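Local coordinates for UDP-N-acetylmuramate--L-alanine ligase (Thermotoga maritima, PDB 1J6U), which catalyses the ATP-dependent joining of L-alanine to UDP-N-acetylmuramate, a step of peptidoglycan biosynthesis that serves cell wall formation, at residues Ala284-Phe289 / Pro298-Leu303; Met13-Val18 / Leu30-Asn35; Ile427-Asn432 / Glu452-Ser457. All coordinates share one frame; numbering follows the deposited sequence.

Contact 1 (Ala284-Phe289 / Pro298-Leu303)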
ATOM      1  N   ALA A 284       4.693  -0.138  15.385  1.00 38.86           N
ATOM      2  CA  ALA A 284       4.423   1.294  15.282  1.00 36.96           C
ATOM      3  C   ALA A 284       2.978   1.596  15.680  1.00 40.25           C
ATOM      4  O   ALA A 284       2.682   2.646  16.270  1.00 40.03           O
ATOM      5  CB  ALA A 284       4.685   1.798  13.861  1.00 34.11           C
ATOM      6  N   VAL A 285       2.071   0.679  15.363  1.00 29.82           N
ATOM      7  CA  VAL A 285       0.687   0.895  15.721  1.00 32.18           C
ATOM      8  C   VAL A 285       0.501   0.853  17.247  1.00 33.28           C
ATOM      9  O   VAL A 285      -0.154   1.699  17.846  1.00 35.78           O
ATOM     10  CB  VAL A 285      -0.236  -0.152  15.027  1.00 38.71           C
ATOM     11  CG1 VAL A 285      -1.672  -0.069  15.625  1.00 36.48           C
ATOM     12  CG2 VAL A 285      -0.313   0.158  13.487  1.00 35.02           C
ATOM     13  N   ILE A 286       1.044  -0.184  17.852  1.00 30.05           N
ATOM     14  CA  ILE A 286       1.010  -0.360  19.274  1.00 35.56           C
ATOM     15  C   ILE A 286       1.605   0.898  19.941  1.00 36.33           C
ATOM     16  O   ILE A 286       1.057   1.425  20.894  1.00 38.23           O
ATOM     17  CB  ILE A 286       1.846  -1.584  19.631  1.00 38.67           C
ATOM     18  CG1 ILE A 286       1.000  -2.825  19.458  1.00 35.69           C
ATOM     19  CG2 ILE A 286       2.377  -1.504  21.073  1.00 42.57           C
ATOM     20  CD1 ILE A 286       1.870  -4.083  19.402  1.00 35.89           C
ATOM     21  N   ALA A 287       2.727   1.368  19.418  1.00 33.68           N
ATOM     22  CA  ALA A 287       3.380   2.515  19.975  1.00 29.89           C
ATOM     23  C   ALA A 287       2.483   3.717  19.953  1.00 42.39           C
ATOM     24  O   ALA A 287       2.436   4.468  20.929  1.00 46.97           O
ATOM     25  CB  ALA A 287       4.700   2.811  19.240  1.00 17.33           C
ATOM     26  N   LEU A 288       1.762   3.915  18.861  1.00 38.44           N
ATOM     27  CA  LEU A 288       0.897   5.073  18.785  1.00 30.94           C
ATOM     28  C   LEU A 288      -0.228   5.006  19.824  1.00 38.26           C
ATOM     29  O   LEU A 288      -0.381   5.902  20.640  1.00 40.79           O
ATOM     30  CB  LEU A 288       0.276   5.194  17.394  1.00 33.95           C
ATOM     31  CG  LEU A 288      -0.796   6.279  17.261  1.00 38.34           C
ATOM     32  CD1 LEU A 288      -0.115   7.626  17.369  1.00 44.87           C
ATOM     33  CD2 LEU A 288      -1.521   6.179  15.957  1.00 40.61           C
ATOM     34  N   PHE A 289      -1.018   3.946  19.768  1.00 27.90           N
ATOM     35  CA  PHE A 289      -2.141   3.759  20.660  1.00 34.73           C
ATOM     36  C   PHE A 289      -1.825   3.668  22.152  1.00 39.84           C
ATOM     37  O   PHE A 289      -2.594   4.168  22.994  1.00 43.06           O
ATOM     38  CB  PHE A 289      -2.944   2.550  20.202  1.00 26.78           C
ATOM     39  CG  PHE A 289      -3.803   2.849  19.026  1.00 38.38           C
ATOM     40  CD1 PHE A 289      -3.421   2.474  17.734  1.00 27.22           C
ATOM     41  CD2 PHE A 289      -4.947   3.590  19.196  1.00 23.01           C
ATOM     42  CE1 PHE A 289      -4.179   2.845  16.638  1.00 46.14           C
ATOM     43  CE2 PHE A 289      -5.723   3.968  18.100  1.00 52.63           C
ATOM     44  CZ  PHE A 289      -5.340   3.597  16.813  1.00 35.08           C
ATOM     45  N   PRO A 298      -8.136  -4.505  23.522  1.00 41.22           N
ATOM     46  CA  PRO A 298      -8.856  -4.537  22.246  1.00 45.55           C
ATOM     47  C   PRO A 298      -7.971  -4.195  21.057  1.00 41.80           C
ATOM     48  O   PRO A 298      -8.227  -4.677  19.961  1.00 38.83           O
ATOM     49  CB  PRO A 298      -9.991  -3.523  22.437  1.00 35.67           C
ATOM     50  CG  PRO A 298      -9.524  -2.665  23.464  1.00 36.41           C
ATOM     51  CD  PRO A 298      -8.850  -3.621  24.445  1.00 40.07           C
ATOM     52  N   VAL A 299      -6.933  -3.387  21.276  1.00 31.91           N
ATOM     53  CA  VAL A 299      -6.040  -3.024  20.184  1.00 32.61           C
ATOM     54  C   VAL A 299      -5.331  -4.269  19.671  1.00 38.20           C
ATOM     55  O   VAL A 299      -5.178  -4.424  18.479  1.00 40.33           O
ATOM     56  CB  VAL A 299      -4.992  -1.977  20.627  1.00 35.88           C
ATOM     57  CG1 VAL A 299      -3.899  -1.768  19.548  1.00 25.48           C
ATOM     58  CG2 VAL A 299      -5.687  -0.672  20.862  1.00 25.16           C
ATOM     59  N   LEU A 300      -4.928  -5.161  20.570  1.00 33.80           N
ATOM     60  CA  LEU A 300      -4.236  -6.391  20.195  1.00 40.03           C
ATOM     61  C   LEU A 300      -5.157  -7.444  19.582  1.00 38.50           C
ATOM     62  O   LEU A 300      -4.733  -8.281  18.793  1.00 39.69           O
ATOM     63  CB  LEU A 300      -3.514  -6.989  21.398  1.00 28.45           C
ATOM     64  CG  LEU A 300      -2.280  -6.181  21.826  1.00 39.07           C
ATOM     65  CD1 LEU A 300      -1.779  -6.632  23.198  1.00 35.33           C
ATOM     66  CD2 LEU A 300      -1.198  -6.360  20.805  1.00 36.63           C
ATOM     67  N   GLU A 301      -6.410  -7.407  19.976  1.00 39.81           N
ATOM     68  CA  GLU A 301      -7.413  -8.327  19.467  1.00 44.59           C
ATOM     69  C   GLU A 301      -7.639  -7.949  17.982  1.00 46.98           C
ATOM     70  O   GLU A 301      -7.699  -8.803  17.086  1.00 50.12           O
ATOM     71  CB  GLU A 301      -8.673  -8.128  20.306  1.00 45.77           C
ATOM     72  CG  GLU A 301      -9.875  -8.950  19.961  1.00 72.99           C
ATOM     73  CD  GLU A 301     -11.042  -8.606  20.886  1.00 84.31           C
ATOM     74  OE1 GLU A 301     -11.032  -7.485  21.457  1.00 84.53           O
ATOM     75  OE2 GLU A 301     -11.965  -9.439  21.033  1.00 84.93           O
ATOM     76  N   ALA A 302      -7.716  -6.652  17.738  1.00 30.61           N
ATOM     77  CA  ALA A 302      -7.913  -6.123  16.422  1.00 31.65           C
ATOM     78  C   ALA A 302      -6.674  -6.447  15.569  1.00 43.22           C
ATOM     79  O   ALA A 302      -6.791  -6.930  14.433  1.00 36.63           O
ATOM     80  CB  ALA A 302      -8.114  -4.634  16.512  1.00 31.55           C
ATOM     81  N   LEU A 303      -5.484  -6.206  16.109  1.00 28.24           N
ATOM     82  CA  LEU A 303      -4.318  -6.474  15.318  1.00 30.69           C
ATOM     83  C   LEU A 303      -4.244  -7.932  14.976  1.00 36.21           C
ATOM     84  O   LEU A 303      -3.806  -8.306  13.894  1.00 39.26           O
ATOM     85  CB  LEU A 303      -3.027  -6.029  16.015  1.00 32.12           C
ATOM     86  CG  LEU A 303      -2.783  -4.511  16.029  1.00 39.75           C
ATOM     87  CD1 LEU A 303      -1.550  -4.253  16.863  1.00 28.02           C
ATOM     88  CD2 LEU A 303      -2.620  -3.931  14.612  1.00 27.37           C
TER
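Leu303 puts its forked end against two neighbours on helix 276-291. Its CD2 branch lies 4.1 Å from CG1 of Val285, and its CD1 branch meets CG1 of Ile286 at 3.9 Å. The fork sets one methyl against each of these two residues. The side chains of Val285 and Leu303 run alongside each other in opposite senses. Chi1 of 170° places Val285 CG1 anti to the backbone N, pointing it at Leu303.

Ile286 is the bump of the other helix. Its chain fits the dip between the ends of Leu300 and Leu303, two residues about one turn apart on helix 296-305. CG1 rests on Leu303, while CD1 reaches on to CD2 of Leu300 at 4.1 Å. Further along, Val299 faces Phe289. Its CG2 sits 4.3 Å from CB of Phe289 and approaches the ring obliquely.

The two helices form a nearly antiparallel hairpin. Over residues 284-289 and 298-303 the axes come within 11.0 Å, with their directions 157° apart. Leu269 of strand 264-271 touches Ile286, Leu300 and Leu303. Met131 and Val135 of helix 125-138 touch Val285 and Phe289. That helix starts within the predicted ATP site, and the Val285 side chain is about 7 Å from that of Thr127. Every touching group across this pair is a hydrocarbon, so the hairpin closes by apolar packing and fit of shape.

Contact 2 (Met13-Val18 / Leu30-Asn35)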
HETATM    1  N   MSE A  13     -21.114  20.893  -5.287  1.00 67.13           N
HETATM    2  CA  MSE A  13     -20.307  21.042  -6.495  1.00 58.07           C
HETATM    3  C   MSE A  13     -20.185  19.815  -7.405  1.00 59.70           C
HETATM    4  O   MSE A  13     -20.426  18.693  -6.983  1.00 60.04           O
HETATM    5  CB  MSE A  13     -18.898  21.508  -6.082  1.00 44.78           C
ATOM      6  N   LYS A  14     -19.833  20.046  -8.672  1.00 56.88           N
ATOM      7  CA  LYS A  14     -19.611  18.961  -9.627  1.00 46.52           C
ATOM      8  C   LYS A  14     -18.100  18.917  -9.811  1.00 48.48           C
ATOM      9  O   LYS A  14     -17.506  19.914 -10.200  1.00 50.95           O
ATOM     10  CB  LYS A  14     -20.252  19.249 -10.965  1.00 50.70           C
ATOM     11  CG  LYS A  14     -20.177  18.073 -11.921  1.00 43.87           C
ATOM     12  CD  LYS A  14     -20.848  18.456 -13.198  1.00 38.23           C
ATOM     13  CE  LYS A  14     -21.722  17.371 -13.795  1.00 45.85           C
ATOM     14  NZ  LYS A  14     -22.534  18.000 -14.917  1.00 58.58           N
ATOM     15  N   ILE A  15     -17.482  17.770  -9.527  1.00 46.27           N
ATOM     16  CA  ILE A  15     -16.030  17.640  -9.603  1.00 40.76           C
ATOM     17  C   ILE A  15     -15.578  16.624 -10.633  1.00 38.16           C
ATOM     18  O   ILE A  15     -16.105  15.512 -10.719  1.00 46.85           O
ATOM     19  CB  ILE A  15     -15.470  17.223  -8.243  1.00 47.50           C
ATOM     20  CG1 ILE A  15     -16.036  18.145  -7.162  1.00 44.22           C
ATOM     21  CG2 ILE A  15     -13.941  17.246  -8.265  1.00 37.61           C
ATOM     22  CD1 ILE A  15     -15.798  17.661  -5.718  1.00 43.67           C
ATOM     23  N   HIS A  16     -14.594  17.038 -11.412  1.00 45.97           N
ATOM     24  CA  HIS A  16     -13.990  16.242 -12.477  1.00 44.36           C
ATOM     25  C   HIS A  16     -12.584  15.804 -12.006  1.00 42.00           C
ATOM     26  O   HIS A  16     -11.716  16.644 -11.737  1.00 32.78           O
ATOM     27  CB  HIS A  16     -13.908  17.114 -13.735  1.00 46.14           C
ATOM     28  CG  HIS A  16     -13.319  16.432 -14.924  1.00 51.36           C
ATOM     29  ND1 HIS A  16     -13.807  16.623 -16.196  1.00 56.10           N
ATOM     30  CD2 HIS A  16     -12.296  15.557 -15.039  1.00 54.54           C
ATOM     31  CE1 HIS A  16     -13.114  15.890 -17.048  1.00 54.58           C
ATOM     32  NE2 HIS A  16     -12.190  15.232 -16.370  1.00 66.75           N
ATOM     33  N   PHE A  17     -12.392  14.489 -11.899  1.00 36.03           N
ATOM     34  CA  PHE A  17     -11.124  13.903 -11.462  1.00 36.97           C
ATOM     35  C   PHE A  17     -10.363  13.320 -12.637  1.00 35.10           C
ATOM     36  O   PHE A  17     -10.772  12.302 -13.231  1.00 40.43           O
ATOM     37  CB  PHE A  17     -11.346  12.750 -10.441  1.00 50.45           C
ATOM     38  CG  PHE A  17     -11.884  13.192  -9.099  1.00 41.46           C
ATOM     39  CD1 PHE A  17     -13.254  13.444  -8.929  1.00 36.64           C
ATOM     40  CD2 PHE A  17     -11.015  13.389  -8.018  1.00 34.78           C
ATOM     41  CE1 PHE A  17     -13.743  13.886  -7.731  1.00 38.37           C
ATOM     42  CE2 PHE A  17     -11.492  13.827  -6.811  1.00 36.99           C
ATOM     43  CZ  PHE A  17     -12.862  14.081  -6.669  1.00 36.02           C
ATOM     44  N   VAL A  18      -9.236  13.933 -12.950  1.00 31.78           N
ATOM     45  CA  VAL A  18      -8.424  13.455 -14.050  1.00 33.78           C
ATOM     46  C   VAL A  18      -7.432  12.504 -13.416  1.00 36.55           C
ATOM     47  O   VAL A  18      -6.487  12.935 -12.724  1.00 40.21           O
ATOM     48  CB  VAL A  18      -7.710  14.633 -14.746  1.00 43.39           C
ATOM     49  CG1 VAL A  18      -6.966  14.150 -16.010  1.00 35.37           C
ATOM     50  CG2 VAL A  18      -8.739  15.677 -15.098  1.00 34.29           C
ATOM     51  N   LEU A  30     -14.346   9.108  -3.898  1.00 40.75           N
ATOM     52  CA  LEU A  30     -15.364   8.395  -3.107  1.00 42.99           C
ATOM     53  C   LEU A  30     -15.823   9.265  -1.907  1.00 41.00           C
ATOM     54  O   LEU A  30     -17.000   9.369  -1.617  1.00 40.12           O
ATOM     55  CB  LEU A  30     -14.807   7.046  -2.646  1.00 38.40           C
ATOM     56  CG  LEU A  30     -14.732   5.934  -3.710  1.00 45.19           C
ATOM     57  CD1 LEU A  30     -13.635   4.942  -3.353  1.00 44.67           C
ATOM     58  CD2 LEU A  30     -16.068   5.206  -3.827  1.00 24.79           C
ATOM     59  N   HIS A  31     -14.880   9.891  -1.225  1.00 32.12           N
ATOM     60  CA  HIS A  31     -15.210  10.784  -0.131  1.00 40.80           C
ATOM     61  C   HIS A  31     -16.202  11.873  -0.613  1.00 41.04           C
ATOM     62  O   HIS A  31     -17.255  12.084  -0.001  1.00 42.19           O
ATOM     63  CB  HIS A  31     -13.916  11.429   0.391  1.00 32.59           C
ATOM     64  CG  HIS A  31     -14.129  12.387   1.516  1.00 50.47           C
ATOM     65  ND1 HIS A  31     -14.692  12.010   2.716  1.00 52.39           N
ATOM     66  CD2 HIS A  31     -13.855  13.707   1.622  1.00 48.14           C
ATOM     67  CE1 HIS A  31     -14.756  13.060   3.513  1.00 49.77           C
ATOM     68  NE2 HIS A  31     -14.255  14.101   2.873  1.00 55.30           N
ATOM     69  N   GLU A  32     -15.867  12.548  -1.713  1.00 36.99           N
ATOM     70  CA  GLU A  32     -16.719  13.600  -2.263  1.00 38.83           C
ATOM     71  C   GLU A  32     -18.059  13.017  -2.692  1.00 35.34           C
ATOM     72  O   GLU A  32     -19.121  13.626  -2.526  1.00 41.87           O
ATOM     73  CB  GLU A  32     -16.020  14.275  -3.447  1.00 37.63           C
ATOM     74  CG  GLU A  32     -14.826  15.130  -3.041  1.00 44.12           C
ATOM     75  CD  GLU A  32     -15.218  16.257  -2.096  1.00 57.65           C
ATOM     76  OE1 GLU A  32     -16.423  16.569  -2.037  1.00 56.17           O
ATOM     77  OE2 GLU A  32     -14.334  16.844  -1.418  1.00 73.88           O
ATOM     78  N   PHE A  33     -17.998  11.823  -3.253  1.00 35.99           N
ATOM     79  CA  PHE A  33     -19.197  11.108  -3.658  1.00 43.43           C
ATOM     80  C   PHE A  33     -20.060  10.832  -2.414  1.00 49.28           C
ATOM     81  O   PHE A  33     -21.273  10.963  -2.446  1.00 44.31           O
ATOM     82  CB  PHE A  33     -18.805   9.782  -4.248  1.00 38.88           C
ATOM     83  CG  PHE A  33     -19.964   8.929  -4.584  1.00 49.46           C
ATOM     84  CD1 PHE A  33     -20.814   9.279  -5.623  1.00 49.68           C
ATOM     85  CD2 PHE A  33     -20.190   7.750  -3.896  1.00 52.34           C
ATOM     86  CE1 PHE A  33     -21.866   8.460  -5.980  1.00 55.32           C
ATOM     87  CE2 PHE A  33     -21.251   6.921  -4.250  1.00 56.90           C
ATOM     88  CZ  PHE A  33     -22.086   7.277  -5.294  1.00 55.41           C
ATOM     89  N   SER A  34     -19.406  10.428  -1.326  1.00 48.54           N
ATOM     90  CA  SER A  34     -20.095  10.141  -0.074  1.00 50.30           C
ATOM     91  C   SER A  34     -20.659  11.425   0.520  1.00 52.84           C
ATOM     92  O   SER A  34     -21.582  11.378   1.317  1.00 50.65           O
ATOM     93  CB  SER A  34     -19.140   9.503   0.933  1.00 43.67           C
ATOM     94  OG  SER A  34     -18.854   8.156   0.580  1.00 49.22           O
ATOM     95  N   ASN A  35     -20.109  12.569   0.134  1.00 44.59           N
ATOM     96  CA  ASN A  35     -20.603  13.829   0.665  1.00 42.02           C
ATOM     97  C   ASN A  35     -21.663  14.400  -0.226  1.00 46.55           C
ATOM     98  O   ASN A  35     -21.992  15.561  -0.114  1.00 50.45           O
ATOM     99  CB  ASN A  35     -19.491  14.863   0.803  1.00 43.52           C
ATOM    100  CG  ASN A  35     -18.515  14.530   1.898  1.00 49.69           C
ATOM    101  OD1 ASN A  35     -18.722  13.599   2.671  1.00 67.70           O
ATOM    102  ND2 ASN A  35     -17.436  15.299   1.975  1.00 60.67           N
TER
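The carboxylate oxygen OE1 of Glu32 accepts a hydrogen bond from ND2 of Asn37. Ile15 CD1 lies 3.9 Å from the same Glu32 OE1, so the carboxylate has an apolar neighbour beside its polar partner. OE2 of Glu32 is hydrogen-bonded as well. Both carboxylate oxygens thus have partners, which offsets the cost of burying Glu32.

The aliphatic part of Glu32 does most of the touching. Its CG is 3.8 Å from Ile15 CD1, and its CB is 4.1 Å from that methyl. Chi1 (-70°) places CG, and the bend at chi2 (-60°) turns CD and OE1 back toward Ile15 CD1. The Ile15 chain runs nearly perpendicular to that of Glu32.

The contact belongs to the beta-alpha-beta unit of strand 14-18, helix 23-34 and strand 38-42. The unit is part of a parallel sheet of Rossmann type. A glycine-rich sequence resembling the GxGxxG pattern (Gly19, Gly21, Gly24) runs from the end of the strand into the start of the helix. Ile15 and Phe17 alternate with Lys14, His16 and Val18, and they are the strand residues that face this helix.

Phe17 adds the second strand contact. Its CZ meets Glu32 CG at 4.3 Å, with that carbon at the ring edge, near the plane. The Phe17 side chain lies near the glycine-rich turn without touching it. Val39 of strand 38-42 touches both Phe17 and Glu32. From helix 101-112, Tyr104 packs on Ile15 and Thr108 on Glu32.

Contact 3 (Ile427-Asn432 / Glu452-Ser457)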
ATOM      1  N   ILE A 427       2.152 -21.822 -16.704  1.00 42.77           N
ATOM      2  CA  ILE A 427       2.315 -22.452 -15.412  1.00 39.33           C
ATOM      3  C   ILE A 427       1.739 -23.861 -15.244  1.00 33.77           C
ATOM      4  O   ILE A 427       0.614 -24.167 -15.661  1.00 35.43           O
ATOM      5  CB  ILE A 427       1.778 -21.485 -14.326  1.00 47.39           C
ATOM      6  CG1 ILE A 427       2.541 -20.161 -14.418  1.00 36.65           C
ATOM      7  CG2 ILE A 427       1.981 -22.043 -12.957  1.00 40.64           C
ATOM      8  CD1 ILE A 427       1.742 -18.995 -13.924  1.00 49.53           C
ATOM      9  N   SER A 428       2.561 -24.722 -14.655  1.00 35.72           N
ATOM     10  CA  SER A 428       2.194 -26.101 -14.371  1.00 42.23           C
ATOM     11  C   SER A 428       1.535 -26.102 -12.986  1.00 50.56           C
ATOM     12  O   SER A 428       2.187 -25.775 -11.996  1.00 55.71           O
ATOM     13  CB  SER A 428       3.456 -26.948 -14.324  1.00 36.28           C
ATOM     14  OG  SER A 428       3.160 -28.293 -14.019  1.00 53.65           O
ATOM     15  N   VAL A 429       0.254 -26.439 -12.901  1.00 45.00           N
ATOM     16  CA  VAL A 429      -0.383 -26.467 -11.601  1.00 37.58           C
ATOM     17  C   VAL A 429      -0.050 -27.734 -10.847  1.00 37.71           C
ATOM     18  O   VAL A 429      -0.473 -28.796 -11.214  1.00 47.49           O
ATOM     19  CB  VAL A 429      -1.877 -26.367 -11.700  1.00 35.34           C
ATOM     20  CG1 VAL A 429      -2.489 -26.475 -10.303  1.00 43.48           C
ATOM     21  CG2 VAL A 429      -2.254 -25.040 -12.311  1.00 44.78           C
ATOM     22  N   SER A 430       0.714 -27.614  -9.776  1.00 47.09           N
ATOM     23  CA  SER A 430       1.066 -28.766  -8.959  1.00 48.19           C
ATOM     24  C   SER A 430       0.567 -28.603  -7.506  1.00 46.39           C
ATOM     25  O   SER A 430       0.435 -27.487  -7.015  1.00 52.11           O
ATOM     26  CB  SER A 430       2.580 -28.936  -8.967  1.00 46.37           C
ATOM     27  OG  SER A 430       3.209 -27.684  -8.739  1.00 56.43           O
ATOM     28  N   GLU A 431       0.284 -29.716  -6.837  1.00 34.93           N
ATOM     29  CA  GLU A 431      -0.147 -29.717  -5.439  1.00 33.34           C
ATOM     30  C   GLU A 431       0.975 -29.173  -4.580  1.00 33.99           C
ATOM     31  O   GLU A 431       2.139 -29.157  -5.004  1.00 26.71           O
ATOM     32  CB  GLU A 431      -0.301 -31.115  -4.900  1.00 29.74           C
ATOM     33  CG  GLU A 431      -1.216 -32.017  -5.569  1.00 50.84           C
ATOM     34  CD  GLU A 431      -1.200 -33.373  -4.867  1.00 67.13           C
ATOM     35  OE1 GLU A 431      -0.072 -33.923  -4.568  1.00 48.69           O
ATOM     36  OE2 GLU A 431      -2.335 -33.859  -4.617  1.00 69.69           O
ATOM     37  N   ASN A 432       0.620 -28.821  -3.344  1.00 34.89           N
ATOM     38  CA  ASN A 432       1.575 -28.320  -2.351  1.00 35.05           C
ATOM     39  C   ASN A 432       2.458 -27.261  -2.922  1.00 32.07           C
ATOM     40  O   ASN A 432       3.686 -27.319  -2.787  1.00 24.04           O
ATOM     41  CB  ASN A 432       2.433 -29.466  -1.838  1.00 22.38           C
ATOM     42  CG  ASN A 432       1.588 -30.560  -1.259  1.00 30.58           C
ATOM     43  OD1 ASN A 432       0.587 -30.284  -0.590  1.00 35.34           O
ATOM     44  ND2 ASN A 432       1.957 -31.806  -1.522  1.00 24.68           N
ATOM     45  N   GLU A 452      -8.794 -18.145 -12.150  1.00 40.62           N
ATOM     46  CA  GLU A 452      -9.936 -18.571 -12.956  1.00 42.01           C
ATOM     47  C   GLU A 452      -9.637 -19.885 -13.707  1.00 38.33           C
ATOM     48  O   GLU A 452     -10.482 -20.779 -13.769  1.00 43.74           O
ATOM     49  CB  GLU A 452     -10.342 -17.449 -13.924  1.00 40.89           C
ATOM     50  CG  GLU A 452     -10.969 -16.244 -13.202  1.00 64.81           C
ATOM     51  CD  GLU A 452     -11.129 -14.989 -14.070  1.00 72.03           C
ATOM     52  OE1 GLU A 452     -10.266 -14.751 -14.955  1.00 77.52           O
ATOM     53  OE2 GLU A 452     -12.105 -14.227 -13.843  1.00 74.73           O
ATOM     54  N   ARG A 453      -8.432 -20.008 -14.256  1.00 32.87           N
ATOM     55  CA  ARG A 453      -8.034 -21.206 -14.998  1.00 37.52           C
ATOM     56  C   ARG A 453      -8.152 -22.396 -14.073  1.00 45.30           C
ATOM     57  O   ARG A 453      -8.799 -23.394 -14.391  1.00 50.30           O
ATOM     58  CB  ARG A 453      -6.583 -21.061 -15.492  1.00 33.66           C
ATOM     59  CG  ARG A 453      -5.924 -22.372 -15.877  1.00 40.97           C
ATOM     60  CD  ARG A 453      -4.414 -22.213 -16.205  1.00 45.27           C
ATOM     61  NE  ARG A 453      -3.800 -23.539 -16.312  1.00 49.43           N
ATOM     62  CZ  ARG A 453      -2.492 -23.801 -16.291  1.00 44.19           C
ATOM     63  NH1 ARG A 453      -1.598 -22.834 -16.175  1.00 32.70           N
ATOM     64  NH2 ARG A 453      -2.079 -25.058 -16.322  1.00 48.84           N
ATOM     65  N   TYR A 454      -7.520 -22.266 -12.911  1.00 53.69           N
ATOM     66  CA  TYR A 454      -7.532 -23.303 -11.884  1.00 48.30           C
ATOM     67  C   TYR A 454      -8.936 -23.736 -11.562  1.00 43.87           C
ATOM     68  O   TYR A 454      -9.255 -24.917 -11.602  1.00 39.38           O
ATOM     69  CB  TYR A 454      -6.923 -22.792 -10.581  1.00 43.44           C
ATOM     70  CG  TYR A 454      -6.779 -23.880  -9.574  1.00 40.04           C
ATOM     71  CD1 TYR A 454      -5.637 -24.689  -9.564  1.00 35.01           C
ATOM     72  CD2 TYR A 454      -7.803 -24.159  -8.675  1.00 32.45           C
ATOM     73  CE1 TYR A 454      -5.509 -25.743  -8.692  1.00 29.44           C
ATOM     74  CE2 TYR A 454      -7.681 -25.236  -7.785  1.00 37.97           C
ATOM     75  CZ  TYR A 454      -6.530 -26.021  -7.807  1.00 30.02           C
ATOM     76  OH  TYR A 454      -6.413 -27.127  -6.983  1.00 36.08           O
ATOM     77  N   GLN A 455      -9.765 -22.764 -11.211  1.00 43.97           N
ATOM     78  CA  GLN A 455     -11.136 -23.046 -10.850  1.00 50.36           C
ATOM     79  C   GLN A 455     -11.862 -23.724 -11.978  1.00 57.66           C
ATOM     80  O   GLN A 455     -12.404 -24.808 -11.801  1.00 67.00           O
ATOM     81  CB  GLN A 455     -11.870 -21.763 -10.433  1.00 49.05           C
ATOM     82  CG  GLN A 455     -11.208 -21.040  -9.258  1.00 55.23           C
ATOM     83  CD  GLN A 455     -12.000 -19.838  -8.742  1.00 60.43           C
ATOM     84  OE1 GLN A 455     -12.882 -20.000  -7.919  1.00 67.35           O
ATOM     85  NE2 GLN A 455     -11.683 -18.630  -9.227  1.00 60.33           N
ATOM     86  N   SER A 456     -11.869 -23.118 -13.153  1.00 64.38           N
ATOM     87  CA  SER A 456     -12.591 -23.746 -14.250  1.00 71.30           C
ATOM     88  C   SER A 456     -12.021 -25.145 -14.451  1.00 67.50           C
ATOM     89  O   SER A 456     -12.738 -26.076 -14.785  1.00 70.83           O
ATOM     90  CB  SER A 456     -12.466 -22.916 -15.534  1.00 67.33           C
ATOM     91  OG  SER A 456     -11.180 -23.082 -16.097  1.00 84.61           O
ATOM     92  N   SER A 457     -10.725 -25.284 -14.230  1.00 68.34           N
ATOM     93  CA  SER A 457     -10.073 -26.562 -14.381  1.00 70.54           C
ATOM     94  C   SER A 457     -10.675 -27.593 -13.433  1.00 79.55           C
ATOM     95  O   SER A 457     -10.750 -28.776 -13.757  1.00 88.09           O
ATOM     96  CB  SER A 457      -8.579 -26.406 -14.112  1.00 75.28           C
ATOM     97  OG  SER A 457      -7.905 -27.640 -14.266  1.00 88.86           O
TER
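Arg453 and Ile427 make the polar part: NH1 and NH2 of Arg453 both donate, end-on, to the backbone O of Ile427. The NH1 bond to Ile427 O is 2.6 Å, with an N-H...O angle of 147°. The NH2 bond to the same O is 2.9 Å and more bent, at 133°. NH2 lies nearly in line with the C=O bond, while NH1 comes from the side, tilted from the carbonyl plane. The oxygen sits at the edge of the guanidinium, close to its plane. The Arg453 chain is extended from CG to NE, which carries the group from helix 443-457 across to the loop. NH1 also donates to Glu424 O.

The apolar part is centred on Val429. Its CG2 lies over one face of the Arg453 guanidinium, offset toward its rim, 4.0 Å from NH2. Its CG1 meets the edge of the Tyr454 ring in the ring plane, 3.5 Å from CE1. Chi1 of Val429 (177°) sets CG1 anti to the backbone N and parts the two methyls between these partners. Tyr454 OH bonds to Asp319.

The contact ties the C-terminal helix to the loop before strand 433-438. Two donors of a probably charged arginine on a neutral carbonyl imply a charge-assisted link.

The three contacts come in series along the chain: contact 2, then contact 1, then contact 3. Each lies with a different sheet. Contact 2 is in the N-terminal parallel sheet that holds strand 14-18. Contact 1 lies in the central part, near the predicted ATP site, where helix 276-291 packs on the sheet with strands 184-187 and 218-222. Contact 3 is beside the C-terminal mixed sheet with strand 433-438. Centre to centre, contacts 1 and 2 are about 32 Å apart, contacts 1 and 3 about 38 Å, and contacts 2 and 3 about 41 Å. No two touch. This follows the three-domain plan of Mur ligases, and each contact holds elements within its own part of the chain.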